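Local coordinates for BluB-like flavoprotein (Clostridium difficile 630, PDB 3EO8) that binds FMN and, as a member of the nitroreductase family, probably acts as a flavin-dependent oxidoreductase, at residues A[10-15]-A[203-208]; A[50-55]-A[100-105]; A[66-71]-A[166-171]. All coordinates share one frame; numbering follows the deposited sequence. Where two conformers were deposited one is given.

Overall arrangement
At the end of helix 4-10 the chain runs through residues 10-15 into the FMN site, and interaction 1 joins them to 203-208 near the C terminus, closing a loop that encloses both other contacts. Within it, interaction 2 pairs strand 47-51 with strand 102-108 and brackets helices 54-75 and 80-93. Interaction 3 runs from the middle of helix 54-75 to the start of helix 170-181; its segments alternate with those of interaction 2, so the two loops cross, with helix 54-75 used by both. The centres of interactions 2 and 3 lie about 19 Å apart. Cofactor-binding loops, the sheet and helices 54-75 and 170-181 are thus tied together, each contact also touching the second subunit.

Interaction 1: A[10-15]-A[203-208]; sequences KRQSVR and LKSPSK. With FMN (flavin mononucleotide), chain G.
Two irregular segments close around FMN in the nitroreductase fold: residues 10-15 lead out of helix 4-10, residues 203-208 form part of the loop that follows strand 189-197, and several of their polar groups converge on the cofactor. The direct protein bonds come from Gln-12. With CG anti to the carbonyl carbon and the chain extended beyond it, its NE2 reaches the other segment and spends both N-H groups there. One goes to Leu-203 O at 3.0 Å, nearly straight at 172° but arriving from above the carbonyl plane. The other goes to Ser-205 OG, which lies in the amide plane, so the two bonds together fix the rotation of the amide. Apolar contact is confined to Val-14, whose two methyls meet Leu-203 CD1, with CG1 at 3.6 Å and the side chains crossing at about a right angle.

The phosphate is gripped from both segments. Arg-11, bent at chi2 and chi3, presents its guanidinium edge, NH1 to FMN O2P and NH2 to FMN O3P, while Ser-13 gives its backbone N to FMN O1P and its OG to FMN O2P. Ser-205 OG donates to FMN O1P at 2.6 Å and thereby passes the hold of Gln-12 on to the cofactor. Lys-208 NZ binds FMN O3P and stands 4.1 Å from Arg-11 NH2, a pair of like charges that the phosphate probably offsets. The second subunit adds Ala-36, whose carbonyl takes a bond from Arg-11 NH2, and Ser-39, whose N binds FMN.

Two waters add indirect links: one bridges Ser-13 O and Lys-204 O, another joins Lys-204 O, Arg-15 NH1 and FMN O1P. At the flavin, Ser-13 CB lies over one face of the Arg-15 guanidinium, offset toward its rim, and the guanidinium edge reads the pyrimidine side: NE donates to FMN O2 at 2.7 Å and NH2 to FMN N1 at 3.2 Å.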
loop_
_atom_site.group_PDB
_atom_site.type_symbol
_atom_site.label_atom_id
_atom_site.label_comp_id
_atom_site.label_asym_id
_atom_site.label_seq_id
_atom_site.Cartn_x
_atom_site.Cartn_y
_atom_site.Cartn_z
ATOM N N LYS A 10 0.134 18.907 3.309
ATOM C CA LYS A 10 1.530 19.347 3.362
ATOM C C LYS A 10 2.478 18.317 2.757
ATOM O O LYS A 10 3.596 18.664 2.361
ATOM C CB LYS A 10 1.926 19.634 4.807
ATOM C CG LYS A 10 3.228 20.404 4.998
ATOM C CD LYS A 10 3.366 20.831 6.462
ATOM C CE LYS A 10 4.467 21.831 6.659
ATOM N NZ LYS A 10 4.712 22.036 8.117
ATOM N N ARG A 11 2.050 17.055 2.698
ATOM C CA ARG A 11 2.908 15.994 2.226
ATOM C C ARG A 11 3.310 16.178 0.775
ATOM O O ARG A 11 2.462 16.303 -0.136
ATOM C CB ARG A 11 2.253 14.610 2.385
ATOM C CG ARG A 11 3.180 13.440 2.157
ATOM C CD ARG A 11 2.500 12.275 1.473
ATOM N NE ARG A 11 1.876 12.679 0.234
ATOM C CZ ARG A 11 2.539 12.954 -0.880
ATOM N NH1 ARG A 11 3.856 12.819 -0.933
ATOM N NH2 ARG A 11 1.867 13.323 -1.949
ATOM N N GLN A 12 4.617 16.149 0.568
ATOM C CA GLN A 12 5.192 16.127 -0.750
ATOM C C GLN A 12 6.325 15.091 -0.788
ATOM O O GLN A 12 6.826 14.677 0.257
ATOM C CB GLN A 12 5.762 17.519 -1.067
ATOM C CG GLN A 12 4.729 18.621 -1.209
ATOM C CD GLN A 12 5.385 19.944 -1.577
ATOM O OE1 GLN A 12 5.759 20.721 -0.687
ATOM N NE2 GLN A 12 5.584 20.187 -2.879
ATOM N N SER A 13 6.766 14.695 -1.982
ATOM C CA SER A 13 8.027 13.945 -2.088
ATOM C C SER A 13 9.230 14.870 -1.974
ATOM O O SER A 13 9.534 15.653 -2.889
ATOM C CB SER A 13 8.092 13.166 -3.391
ATOM O OG SER A 13 7.096 12.199 -3.372
ATOM N N VAL A 14 9.913 14.758 -0.838
ATOM C CA VAL A 14 11.007 15.643 -0.480
ATOM C C VAL A 14 12.322 15.070 -0.968
ATOM O O VAL A 14 12.740 14.001 -0.526
ATOM C CB VAL A 14 11.047 15.862 1.028
ATOM C CG1 VAL A 14 12.279 16.731 1.432
ATOM C CG2 VAL A 14 9.697 16.481 1.456
ATOM N N ARG A 15 12.959 15.791 -1.888
ATOM C CA ARG A 15 14.206 15.312 -2.501
ATOM C C ARG A 15 15.396 16.233 -2.227
ATOM O O ARG A 15 16.505 15.972 -2.669
ATOM C CB ARG A 15 14.010 15.073 -4.005
ATOM C CG ARG A 15 12.855 14.150 -4.315
ATOM C CD ARG A 15 12.823 13.683 -5.765
ATOM N NE ARG A 15 11.673 12.799 -5.986
ATOM C CZ ARG A 15 10.426 13.210 -6.243
ATOM N NH1 ARG A 15 10.115 14.491 -6.307
ATOM N NH2 ARG A 15 9.480 12.313 -6.416
ATOM N N LEU A 203 9.558 23.341 -2.304
ATOM C CA LEU A 203 9.450 22.025 -2.939
ATOM C C LEU A 203 8.263 21.983 -3.879
ATOM O O LEU A 203 7.230 22.588 -3.614
ATOM C CB LEU A 203 9.377 20.915 -1.891
ATOM C CG LEU A 203 10.668 20.842 -1.043
ATOM C CD1 LEU A 203 10.846 19.515 -0.378
ATOM C CD2 LEU A 203 11.910 21.134 -1.871
ATOM N N LYS A 204 8.440 21.262 -4.982
ATOM C CA LYS A 204 7.449 21.179 -6.039
ATOM C C LYS A 204 6.921 19.755 -6.191
ATOM O O LYS A 204 7.662 18.779 -6.070
ATOM C CB LYS A 204 8.060 21.634 -7.371
ATOM C CG LYS A 204 8.617 23.045 -7.360
ATOM C CD LYS A 204 7.620 24.074 -6.807
ATOM C CE LYS A 204 8.239 25.459 -6.730
ATOM N NZ LYS A 204 7.537 26.320 -5.726
ATOM N N SER A 205 5.617 19.667 -6.431
ATOM C CA SER A 205 4.939 18.405 -6.719
ATOM C C SER A 205 4.189 18.555 -8.025
ATOM O O SER A 205 3.770 19.647 -8.372
ATOM C CB SER A 205 3.941 18.084 -5.627
ATOM O OG SER A 205 4.618 17.857 -4.412
ATOM N N PRO A 206 4.021 17.452 -8.760
ATOM C CA PRO A 206 3.312 17.512 -10.017
ATOM C C PRO A 206 1.815 17.751 -9.874
ATOM O O PRO A 206 1.255 17.562 -8.778
ATOM C CB PRO A 206 3.559 16.131 -10.630
ATOM C CG PRO A 206 3.826 15.242 -9.487
ATOM C CD PRO A 206 4.497 16.092 -8.448
ATOM N N SER A 207 1.192 18.128 -10.998
ATOM C CA SER A 207 -0.249 18.288 -11.074
ATOM C C SER A 207 -0.932 16.955 -10.757
ATOM O O SER A 207 -0.434 15.857 -11.128
ATOM C CB SER A 207 -0.709 18.799 -12.456
ATOM O OG SER A 207 0.087 19.887 -12.931
ATOM N N LYS A 208 -2.084 17.051 -10.110
ATOM C CA LYS A 208 -2.849 15.892 -9.754
ATOM C C LYS A 208 -4.165 15.844 -10.518
ATOM O O LYS A 208 -4.682 16.863 -10.986
ATOM C CB LYS A 208 -3.101 15.914 -8.246
ATOM C CG LYS A 208 -1.824 15.883 -7.359
ATOM C CD LYS A 208 -0.870 14.773 -7.731
ATOM C CE LYS A 208 0.462 14.872 -6.950
ATOM N NZ LYS A 208 0.309 14.689 -5.474
HETATM N N1 FMN G . 9.913 9.229 -5.882
HETATM C C2 FMN G . 11.224 9.167 -6.290
HETATM O O2 FMN G . 11.884 10.184 -6.544
HETATM N N3 FMN G . 11.838 7.951 -6.411
HETATM C C4 FMN G . 11.185 6.773 -6.195
HETATM O O4 FMN G . 11.808 5.692 -6.304
HETATM C C4A FMN G . 9.860 6.825 -5.781
HETATM N N5 FMN G . 9.177 5.654 -5.514
HETATM C C5A FMN G . 7.874 5.697 -5.065
HETATM C C6 FMN G . 7.238 4.503 -4.776
HETATM C C7 FMN G . 5.934 4.523 -4.312
HETATM C C7M FMN G . 5.440 3.281 -3.647
HETATM C C8 FMN G . 5.286 5.748 -4.116
HETATM C C8M FMN G . 4.054 5.802 -3.256
HETATM C C9 FMN G . 5.939 6.937 -4.402
HETATM C C9A FMN G . 7.242 6.928 -4.872
HETATM N N10 FMN G . 7.918 8.103 -5.202
HETATM C C10 FMN G . 9.238 8.053 -5.599
HETATM C "C1'" FMN G . 7.258 9.454 -5.109
HETATM C "C2'" FMN G . 6.352 9.762 -6.300
HETATM O "O2'" FMN G . 7.132 10.099 -7.440
HETATM C "C3'" FMN G . 5.451 10.933 -5.932
HETATM O "O3'" FMN G . 4.630 10.545 -4.836
HETATM C "C4'" FMN G . 4.585 11.479 -7.063
HETATM O "O4'" FMN G . 5.379 11.982 -8.124
HETATM C "C5'" FMN G . 3.698 12.601 -6.507
HETATM O "O5'" FMN G . 4.525 13.650 -6.038
HETATM P P FMN G . 4.287 14.221 -4.540
HETATM O O1P FMN G . 5.261 15.332 -4.280
HETATM O O2P FMN G . 4.553 13.039 -3.621
HETATM O O3P FMN G . 2.851 14.678 -4.326
HETATM O O HOH W 1 2.024 16.724 -2.838
HETATM O O HOH W 2 7.861 23.266 -0.049
HETATM O O HOH W 3 9.373 18.058 -3.901
HETATM O O HOH W 4 7.269 15.854 -5.960
#

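Interaction 2: A[50-55]-A[100-105]; sequences VIKRRD and APVLVL
The guanidinium of Arg-54 meets Ala-100 O and Pro-101 CA at its edge, near its plane. Bends at chi2 and chi3 fold the chain back so that NH1 donates to Ala-100 O at 3.0 Å, from above the carbonyl plane, while NH2 bonds Leu-98 O. The first turn of helix 54-75 is thereby fastened to the approach to strand 102-108, and a water bridges Lys-52 O and Pro-101 O beside it.

Ile-51 and Leu-103 form an antiparallel hydrogen-bonded pair, Ile-51 N to Leu-103 O at 2.8 Å and Leu-103 N to Ile-51 O at 2.9 Å; Val-50 and Val-104 are the adjoining non-hydrogen-bonded pair. The side chains of Ile-51 and Leu-105 cross obliquely, Ile-51 CD1 lying 3.8 Å from Leu-105 CD1. Towards the turn, the extended Lys-52 runs alongside Val-102, CG and CE against CG2, and ends at Asp-24 and Val-22 O.

Strand 102-108 pairs on its other side with strand 189-197. Helix 54-75 packs on Ile-51 and Leu-103, and helix 24-35 on Val-50, which also continues the sheet in parallel with a strand of the second subunit.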
loop_
_atom_site.group_PDB
_atom_site.type_symbol
_atom_site.label_atom_id
_atom_site.label_comp_id
_atom_site.label_asym_id
_atom_site.label_seq_id
_atom_site.Cartn_x
_atom_site.Cartn_y
_atom_site.Cartn_z
ATOM N N VAL A 50 16.873 1.629 10.335
ATOM C CA VAL A 50 17.202 3.041 10.315
ATOM C C VAL A 50 18.710 3.279 10.228
ATOM O O VAL A 50 19.472 2.846 11.104
ATOM C CB VAL A 50 16.683 3.696 11.594
ATOM C CG1 VAL A 50 17.021 5.183 11.578
ATOM C CG2 VAL A 50 15.176 3.503 11.701
ATOM N N ILE A 51 19.150 3.966 9.176
ATOM C CA ILE A 51 20.563 4.166 8.938
ATOM C C ILE A 51 20.918 5.628 8.917
ATOM O O ILE A 51 20.314 6.402 8.190
ATOM C CB ILE A 51 20.984 3.548 7.582
ATOM C CG1 ILE A 51 20.736 2.060 7.585
ATOM C CG2 ILE A 51 22.474 3.795 7.296
ATOM C CD1 ILE A 51 20.691 1.457 6.188
ATOM N N LYS A 52 21.922 5.990 9.724
ATOM C CA LYS A 52 22.556 7.296 9.672
ATOM C C LYS A 52 24.036 7.198 9.283
ATOM O O LYS A 52 24.683 8.227 9.036
ATOM C CB LYS A 52 22.407 8.011 11.025
ATOM C CG LYS A 52 20.996 8.517 11.326
ATOM C CD LYS A 52 20.905 9.074 12.750
ATOM C CE LYS A 52 19.504 9.478 13.144
ATOM N NZ LYS A 52 19.552 10.104 14.497
ATOM N N ARG A 53 24.555 5.977 9.195
ATOM C CA ARG A 53 25.984 5.787 8.930
ATOM C C ARG A 53 26.280 6.124 7.471
ATOM O O ARG A 53 25.812 5.463 6.562
ATOM C CB ARG A 53 26.408 4.349 9.267
ATOM C CG ARG A 53 27.905 4.178 9.432
ATOM C CD ARG A 53 28.336 2.718 9.323
ATOM N NE ARG A 53 27.838 1.894 10.419
ATOM C CZ ARG A 53 27.637 0.579 10.362
ATOM N NH1 ARG A 53 27.840 -0.103 9.239
ATOM N NH2 ARG A 53 27.199 -0.059 11.430
ATOM N N ARG A 54 27.070 7.180 7.249
ATOM C CA ARG A 54 27.288 7.693 5.879
ATOM C C ARG A 54 27.901 6.649 4.980
ATOM O O ARG A 54 27.491 6.512 3.826
ATOM C CB ARG A 54 28.195 8.920 5.808
ATOM C CG ARG A 54 27.700 10.172 6.473
ATOM C CD ARG A 54 26.353 10.649 5.936
ATOM N NE ARG A 54 26.181 10.600 4.491
ATOM C CZ ARG A 54 25.073 11.027 3.874
ATOM N NH1 ARG A 54 24.071 11.561 4.580
ATOM N NH2 ARG A 54 24.959 10.910 2.544
ATOM N N ASP A 55 28.873 5.897 5.490
ATOM C CA ASP A 55 29.577 4.991 4.601
ATOM C C ASP A 55 28.675 3.871 4.123
ATOM O O ASP A 55 28.887 3.352 3.040
ATOM C CB ASP A 55 30.842 4.421 5.229
ATOM C CG ASP A 55 30.543 3.340 6.215
ATOM O OD1 ASP A 55 30.129 3.693 7.337
ATOM O OD2 ASP A 55 30.684 2.142 5.841
ATOM N N ALA A 100 19.960 13.357 2.195
ATOM C CA ALA A 100 19.316 13.318 3.510
ATOM C C ALA A 100 20.245 12.752 4.580
ATOM O O ALA A 100 21.127 11.955 4.274
ATOM C CB ALA A 100 18.039 12.502 3.441
ATOM N N PRO A 101 20.029 13.149 5.850
ATOM C CA PRO A 101 20.741 12.589 6.986
ATOM C C PRO A 101 20.349 11.166 7.365
ATOM O O PRO A 101 21.111 10.500 8.034
ATOM C CB PRO A 101 20.413 13.573 8.122
ATOM C CG PRO A 101 19.060 14.146 7.748
ATOM C CD PRO A 101 19.055 14.186 6.244
ATOM N N VAL A 102 19.187 10.691 6.937
ATOM C CA VAL A 102 18.706 9.367 7.343
ATOM C C VAL A 102 18.182 8.619 6.143
ATOM O O VAL A 102 17.458 9.187 5.332
ATOM C CB VAL A 102 17.568 9.468 8.387
ATOM C CG1 VAL A 102 17.053 8.079 8.767
ATOM C CG2 VAL A 102 18.014 10.270 9.603
ATOM N N LEU A 103 18.569 7.353 6.035
ATOM C CA LEU A 103 18.017 6.402 5.078
ATOM C C LEU A 103 17.302 5.324 5.886
ATOM O O LEU A 103 17.901 4.720 6.759
ATOM C CB LEU A 103 19.099 5.730 4.241
ATOM C CG LEU A 103 18.626 4.711 3.227
ATOM C CD1 LEU A 103 17.659 5.389 2.240
ATOM C CD2 LEU A 103 19.817 4.041 2.523
ATOM N N VAL A 104 16.033 5.069 5.571
ATOM C CA VAL A 104 15.311 3.987 6.216
ATOM C C VAL A 104 15.049 2.908 5.172
ATOM O O VAL A 104 14.520 3.187 4.110
ATOM C CB VAL A 104 13.998 4.455 6.813
ATOM C CG1 VAL A 104 13.355 3.311 7.588
ATOM C CG2 VAL A 104 14.218 5.715 7.710
ATOM N N LEU A 105 15.443 1.678 5.447
ATOM C CA LEU A 105 15.131 0.587 4.569
ATOM C C LEU A 105 13.933 -0.085 5.162
ATOM O O LEU A 105 13.964 -0.501 6.342
ATOM C CB LEU A 105 16.284 -0.409 4.475
ATOM C CG LEU A 105 17.633 0.160 4.056
ATOM C CD1 LEU A 105 18.637 -0.969 4.056
ATOM C CD2 LEU A 105 17.563 0.838 2.737
HETATM O O HOH W 5 23.596 10.614 8.138
#

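Interaction 3: A[66-71]-A[166-171]; sequences KKQQEI and QNYAAD. With ACT (acetate ion), chain I.
Tyr-168 holds CG between its backbone N and carbonyl carbon, the crowded position (chi1 55°), and this swings the ring toward helix 54-75. Lys-67 starts with CG anti to its backbone N, and a bend at chi2 (79°) turns the rest of the chain past Tyr-168 O. Ile-71 has CG1 anti to its carbonyl carbon, placing CD1 over the tyrosine.

The three side chains surround the ring differently. Ile-71 CD1 sits over one face, shifted toward the rim, in a CH-pi contact 4.2 Å from the ring centroid. Lys-67 CG comes in at the edge, in the ring plane, 3.9 Å from Tyr-168 CD1. Gln-68 lies alongside and points the same way as the tyrosine, its CB 3.8 Å from Tyr-168 OH. Next to the ring, the CB atoms of Lys-67 and Ala-169 touch at 3.8 Å.

Lys-67 NZ forms a salt bridge with Glu-172 and also donates to OXT of an acetate, probably from the crystallisation liquor; acetate O accepts a hydrogen bond from Asp-171 N at 2.8 Å. Leu-132 of the second subunit packs on Tyr-168 as well.

The 3-10 segment at Asn-167 and Tyr-168, a short way along the chain from the FMN-binding Thr-164 and Ser-165, and the N-terminus of helix 170-181, with Ala-169 at the N-cap position, thus pack against the side of helix 54-75 in the nitroreductase fold.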
loop_
_atom_site.group_PDB
_atom_site.type_symbol
_atom_site.label_atom_id
_atom_site.label_comp_id
_atom_site.label_asym_id
_atom_site.label_seq_id
_atom_site.Cartn_x
_atom_site.Cartn_y
_atom_site.Cartn_z
ATOM N N LYS A 66 26.131 0.056 -9.671
ATOM C CA LYS A 66 26.745 -1.056 -10.356
ATOM C C LYS A 66 25.693 -1.872 -11.091
ATOM O O LYS A 66 25.885 -2.281 -12.235
ATOM C CB LYS A 66 27.493 -1.919 -9.347
ATOM C CG LYS A 66 28.267 -3.055 -9.945
ATOM C CD LYS A 66 28.979 -3.826 -8.879
ATOM C CE LYS A 66 29.784 -4.974 -9.474
ATOM N NZ LYS A 66 30.693 -5.503 -8.424
ATOM N N LYS A 67 24.582 -2.134 -10.431
ATOM C CA LYS A 67 23.478 -2.870 -11.058
ATOM C C LYS A 67 22.900 -2.053 -12.213
ATOM O O LYS A 67 22.632 -2.582 -13.265
ATOM C CB LYS A 67 22.383 -3.181 -10.030
ATOM C CG LYS A 67 21.411 -4.281 -10.463
ATOM C CD LYS A 67 21.997 -5.676 -10.272
ATOM C CE LYS A 67 20.975 -6.726 -10.699
ATOM N NZ LYS A 67 21.343 -8.127 -10.284
ATOM N N GLN A 68 22.688 -0.758 -11.973
ATOM C CA GLN A 68 22.272 0.174 -13.050
ATOM C C GLN A 68 23.173 0.096 -14.271
ATOM O O GLN A 68 22.694 0.071 -15.397
ATOM C CB GLN A 68 22.284 1.623 -12.560
ATOM C CG GLN A 68 21.860 2.631 -13.607
ATOM C CD GLN A 68 22.421 4.002 -13.300
ATOM O OE1 GLN A 68 23.443 4.117 -12.611
ATOM N NE2 GLN A 68 21.786 5.041 -13.837
ATOM N N GLN A 69 24.483 0.077 -14.054
ATOM C CA GLN A 69 25.395 0.073 -15.176
ATOM C C GLN A 69 25.291 -1.210 -16.014
ATOM O O GLN A 69 25.436 -1.156 -17.227
ATOM C CB GLN A 69 26.809 0.312 -14.700
ATOM C CG GLN A 69 27.035 1.710 -14.152
ATOM C CD GLN A 69 26.901 2.823 -15.180
ATOM O OE1 GLN A 69 27.244 2.666 -16.346
ATOM N NE2 GLN A 69 26.410 3.968 -14.731
ATOM N N GLU A 70 25.041 -2.352 -15.372
ATOM C CA GLU A 70 24.851 -3.603 -16.097
ATOM C C GLU A 70 23.661 -3.491 -17.040
ATOM O O GLU A 70 23.725 -3.997 -18.171
ATOM C CB GLU A 70 24.616 -4.767 -15.125
ATOM C CG GLU A 70 25.752 -5.021 -14.159
ATOM C CD GLU A 70 25.382 -6.059 -13.098
ATOM O OE1 GLU A 70 24.264 -6.646 -13.190
ATOM O OE2 GLU A 70 26.229 -6.290 -12.195
ATOM N N ILE A 71 22.598 -2.819 -16.586
ATOM C CA ILE A 71 21.428 -2.564 -17.429
ATOM C C ILE A 71 21.763 -1.560 -18.561
ATOM O O ILE A 71 21.473 -1.829 -19.713
ATOM C CB ILE A 71 20.212 -2.072 -16.623
ATOM C CG1 ILE A 71 19.783 -3.135 -15.587
ATOM C CG2 ILE A 71 19.108 -1.762 -17.555
ATOM C CD1 ILE A 71 18.843 -2.618 -14.464
ATOM N N GLN A 166 14.905 1.785 -6.604
ATOM C CA GLN A 166 16.136 1.022 -6.423
ATOM C C GLN A 166 15.974 -0.492 -6.558
ATOM O O GLN A 166 16.973 -1.209 -6.521
ATOM C CB GLN A 166 16.723 1.323 -5.035
ATOM C CG GLN A 166 15.977 0.704 -3.860
ATOM C CD GLN A 166 14.649 1.375 -3.540
ATOM O OE1 GLN A 166 14.430 2.540 -3.885
ATOM N NE2 GLN A 166 13.752 0.648 -2.841
ATOM N N ASN A 167 14.747 -0.990 -6.649
ATOM C CA ASN A 167 14.499 -2.400 -6.330
ATOM C C ASN A 167 14.976 -3.406 -7.372
ATOM O O ASN A 167 15.057 -4.585 -7.051
ATOM C CB ASN A 167 13.025 -2.666 -5.964
ATOM C CG ASN A 167 12.649 -2.143 -4.568
ATOM O OD1 ASN A 167 13.491 -1.929 -3.708
ATOM N ND2 ASN A 167 11.367 -1.939 -4.363
ATOM N N TYR A 168 15.361 -2.965 -8.563
ATOM C CA TYR A 168 16.104 -3.846 -9.478
ATOM C C TYR A 168 17.451 -4.283 -8.838
ATOM O O TYR A 168 18.057 -5.261 -9.297
ATOM C CB TYR A 168 16.334 -3.244 -10.891
ATOM C CG TYR A 168 17.020 -1.898 -10.908
ATOM C CD1 TYR A 168 18.383 -1.780 -10.662
ATOM C CD2 TYR A 168 16.301 -0.732 -11.144
ATOM C CE1 TYR A 168 19.002 -0.556 -10.644
ATOM C CE2 TYR A 168 16.920 0.490 -11.152
ATOM C CZ TYR A 168 18.264 0.587 -10.877
ATOM O OH TYR A 168 18.888 1.823 -10.869
ATOM N N ALA A 169 17.885 -3.572 -7.796
ATOM C CA ALA A 169 19.100 -3.909 -7.038
ATOM C C ALA A 169 18.829 -4.310 -5.573
ATOM O O ALA A 169 19.734 -4.305 -4.746
ATOM C CB ALA A 169 20.066 -2.728 -7.047
ATOM N N ALA A 170 17.603 -4.677 -5.270
ATOM C CA ALA A 170 17.214 -5.008 -3.895
ATOM C C ALA A 170 18.077 -6.110 -3.284
ATOM O O ALA A 170 18.504 -5.996 -2.119
ATOM C CB ALA A 170 15.727 -5.375 -3.833
ATOM N N ASP A 171 18.322 -7.175 -4.040
ATOM C CA ASP A 171 19.123 -8.259 -3.516
ATOM C C ASP A 171 20.513 -7.795 -3.118
ATOM O O ASP A 171 21.077 -8.226 -2.104
ATOM C CB ASP A 171 19.295 -9.366 -4.542
ATOM C CG ASP A 171 18.006 -10.099 -4.883
ATOM O OD1 ASP A 171 16.917 -9.735 -4.385
ATOM O OD2 ASP A 171 18.087 -11.079 -5.682
HETATM C C ACT I . 17.885 -8.266 -7.702
HETATM O O ACT I . 17.456 -7.677 -6.694
HETATM O OXT ACT I . 19.101 -8.081 -7.971
HETATM C CH3 ACT I . 16.995 -9.138 -8.555
#